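Local coordinates for viral structural protein 4 (PDB 6TZ0), which binds GTP and probably assists the viral RNA-dependent RNA polymerase, which it contacts, in transcription inside a cytoplasmic polyhedrosis virus, at residues V350-K355 and R536-L541. Numbering follows the deposited sequence.
Sequences VVYAEK and RLLPAL
L538 alone carries the second segment's side of the contact, its forked end reaching Y352, A353 and the start of E354. Before it, R536 lies on helix 524-537; it forms a salt bridge with D450, and its side chain lies against helix 442-457. In L538, CG stands anti to the backbone N (chi1 180°), and chi2 of 66° sets CD1 toward Y352 and CD2 toward A353. CD1 meets the base of the tyrosine, 4.0 Å from Y352 CB and 4.2 Å from Y352 CG, approaching the ring at a slant. CD2 lies over the backbone one residue on, 3.8 Å from A353 O, a van der Waals contact of a methyl with a carbonyl oxygen. No hydrogen bond links the segments. Strand 347-353 is the central strand of a five-stranded parallel sheet and runs into a loop whose sequence and shape fit a P-loop (Walker A), followed by helix 359-374. L538 thus packs against Y352, A353 and E354, shortly before K355, which contacts GTP in another structure of this protein; none is bound to this chain here. On the loop side, E354 turns its carboxylate to T513, with OE1 hydrogen-bonded to the threonine hydroxyl. V350 CG1 sits 3.7 Å above one face of the Y352 ring, toward its rim. Past L538, P539 and L541 pack against the RNA-dependent RNA polymerase chain, where S616 of that chain hydrogen-bonds L541 O.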
loop_
_atom_site.group_PDB
_atom_site.type_symbol
_atom_site.label_atom_id
_atom_site.label_comp_id
_atom_site.label_asym_id
_atom_site.label_seq_id
_atom_site.Cartn_x
_atom_site.Cartn_y
_atom_site.Cartn_z
ATOM N N VAL B 350 -11.502 -15.000 21.419
ATOM C CA VAL B 350 -10.438 -15.975 21.622
ATOM C C VAL B 350 -9.598 -15.522 22.805
ATOM O O VAL B 350 -9.092 -14.395 22.822
ATOM C CB VAL B 350 -9.577 -16.143 20.363
ATOM C CG1 VAL B 350 -8.451 -17.122 20.629
ATOM C CG2 VAL B 350 -10.425 -16.631 19.226
ATOM N N VAL B 351 -9.451 -16.396 23.797
ATOM C CA VAL B 351 -8.719 -16.097 25.020
ATOM C C VAL B 351 -7.563 -17.078 25.131
ATOM O O VAL B 351 -7.780 -18.283 25.292
ATOM C CB VAL B 351 -9.617 -16.179 26.259
ATOM C CG1 VAL B 351 -8.803 -15.933 27.506
ATOM C CG2 VAL B 351 -10.742 -15.185 26.157
ATOM N N TYR B 352 -6.339 -16.570 25.054
ATOM C CA TYR B 352 -5.152 -17.384 25.262
ATOM C C TYR B 352 -4.677 -17.273 26.701
ATOM O O TYR B 352 -4.778 -16.217 27.328
ATOM C CB TYR B 352 -4.014 -16.970 24.338
ATOM C CG TYR B 352 -4.276 -17.228 22.887
ATOM C CD1 TYR B 352 -4.265 -18.513 22.390
ATOM C CD2 TYR B 352 -4.478 -16.182 22.003
ATOM C CE1 TYR B 352 -4.494 -18.760 21.068
ATOM C CE2 TYR B 352 -4.692 -16.418 20.673
ATOM C CZ TYR B 352 -4.702 -17.713 20.213
ATOM O OH TYR B 352 -4.916 -17.970 18.887
ATOM N N ALA B 353 -4.142 -18.374 27.212
ATOM C CA ALA B 353 -3.626 -18.413 28.569
ATOM C C ALA B 353 -2.602 -19.528 28.667
ATOM O O ALA B 353 -2.598 -20.459 27.860
ATOM C CB ALA B 353 -4.741 -18.627 29.591
ATOM N N GLU B 354 -1.733 -19.419 29.665
ATOM C CA GLU B 354 -0.805 -20.502 29.934
ATOM C C GLU B 354 -1.536 -21.681 30.557
ATOM O O GLU B 354 -2.525 -21.528 31.274
ATOM C CB GLU B 354 0.330 -20.052 30.851
ATOM C CG GLU B 354 1.350 -19.140 30.198
ATOM C CD GLU B 354 2.499 -18.797 31.123
ATOM O OE1 GLU B 354 2.444 -19.181 32.307
ATOM O OE2 GLU B 354 3.461 -18.146 30.673
ATOM N N LYS B 355 -1.034 -22.866 30.259
ATOM C CA LYS B 355 -1.615 -24.116 30.718
ATOM C C LYS B 355 -1.347 -24.254 32.208
ATOM O O LYS B 355 -0.239 -24.594 32.623
ATOM C CB LYS B 355 -1.014 -25.266 29.922
ATOM C CG LYS B 355 -1.640 -26.596 30.169
ATOM C CD LYS B 355 -1.085 -27.618 29.221
ATOM C CE LYS B 355 -1.661 -28.965 29.527
ATOM N NZ LYS B 355 -3.132 -28.953 29.329
ATOM N N ARG B 536 6.617 -22.060 25.044
ATOM C CA ARG B 536 7.555 -21.816 23.956
ATOM C C ARG B 536 6.843 -21.418 22.667
ATOM O O ARG B 536 7.453 -20.795 21.797
ATOM C CB ARG B 536 8.431 -23.065 23.772
ATOM C CG ARG B 536 9.567 -22.985 22.756
ATOM C CD ARG B 536 10.484 -24.184 22.883
ATOM N NE ARG B 536 11.551 -24.195 21.891
ATOM C CZ ARG B 536 11.502 -24.879 20.757
ATOM N NH1 ARG B 536 10.446 -25.621 20.479
ATOM N NH2 ARG B 536 12.512 -24.830 19.905
ATOM N N LEU B 537 5.555 -21.717 22.535
ATOM C CA LEU B 537 4.814 -21.262 21.368
ATOM C C LEU B 537 3.906 -20.059 21.622
ATOM O O LEU B 537 3.262 -19.594 20.682
ATOM C CB LEU B 537 3.982 -22.404 20.806
ATOM C CG LEU B 537 4.721 -23.567 20.182
ATOM C CD1 LEU B 537 3.714 -24.619 19.861
ATOM C CD2 LEU B 537 5.441 -23.091 18.939
ATOM N N LEU B 538 3.833 -19.541 22.846
ATOM C CA LEU B 538 2.930 -18.435 23.175
ATOM C C LEU B 538 3.690 -17.277 23.809
ATOM O O LEU B 538 3.945 -17.288 25.025
ATOM C CB LEU B 538 1.813 -18.892 24.108
ATOM C CG LEU B 538 0.735 -17.918 24.605
ATOM C CD1 LEU B 538 -0.142 -17.413 23.489
ATOM C CD2 LEU B 538 -0.119 -18.548 25.682
ATOM N N PRO B 539 4.065 -16.269 23.038
ATOM C CA PRO B 539 4.540 -15.012 23.615
ATOM C C PRO B 539 3.364 -14.162 24.080
ATOM O O PRO B 539 2.204 -14.548 23.981
ATOM C CB PRO B 539 5.258 -14.340 22.450
ATOM C CG PRO B 539 5.527 -15.402 21.504
ATOM C CD PRO B 539 4.427 -16.376 21.621
ATOM N N ALA B 540 3.687 -12.980 24.584
ATOM C CA ALA B 540 2.672 -12.003 24.970
ATOM C C ALA B 540 2.504 -10.952 23.878
ATOM O O ALA B 540 2.749 -9.767 24.077
ATOM C CB ALA B 540 3.042 -11.361 26.302
ATOM N N LEU B 541 2.069 -11.402 22.707
ATOM C CA LEU B 541 1.954 -10.530 21.549
ATOM C C LEU B 541 0.535 -10.040 21.307
ATOM O O LEU B 541 0.328 -9.220 20.413
ATOM C CB LEU B 541 2.490 -11.239 20.303
ATOM C CG LEU B 541 3.995 -11.518 20.377
ATOM C CD1 LEU B 541 4.504 -12.300 19.193
ATOM C CD2 LEU B 541 4.775 -10.236 20.519
#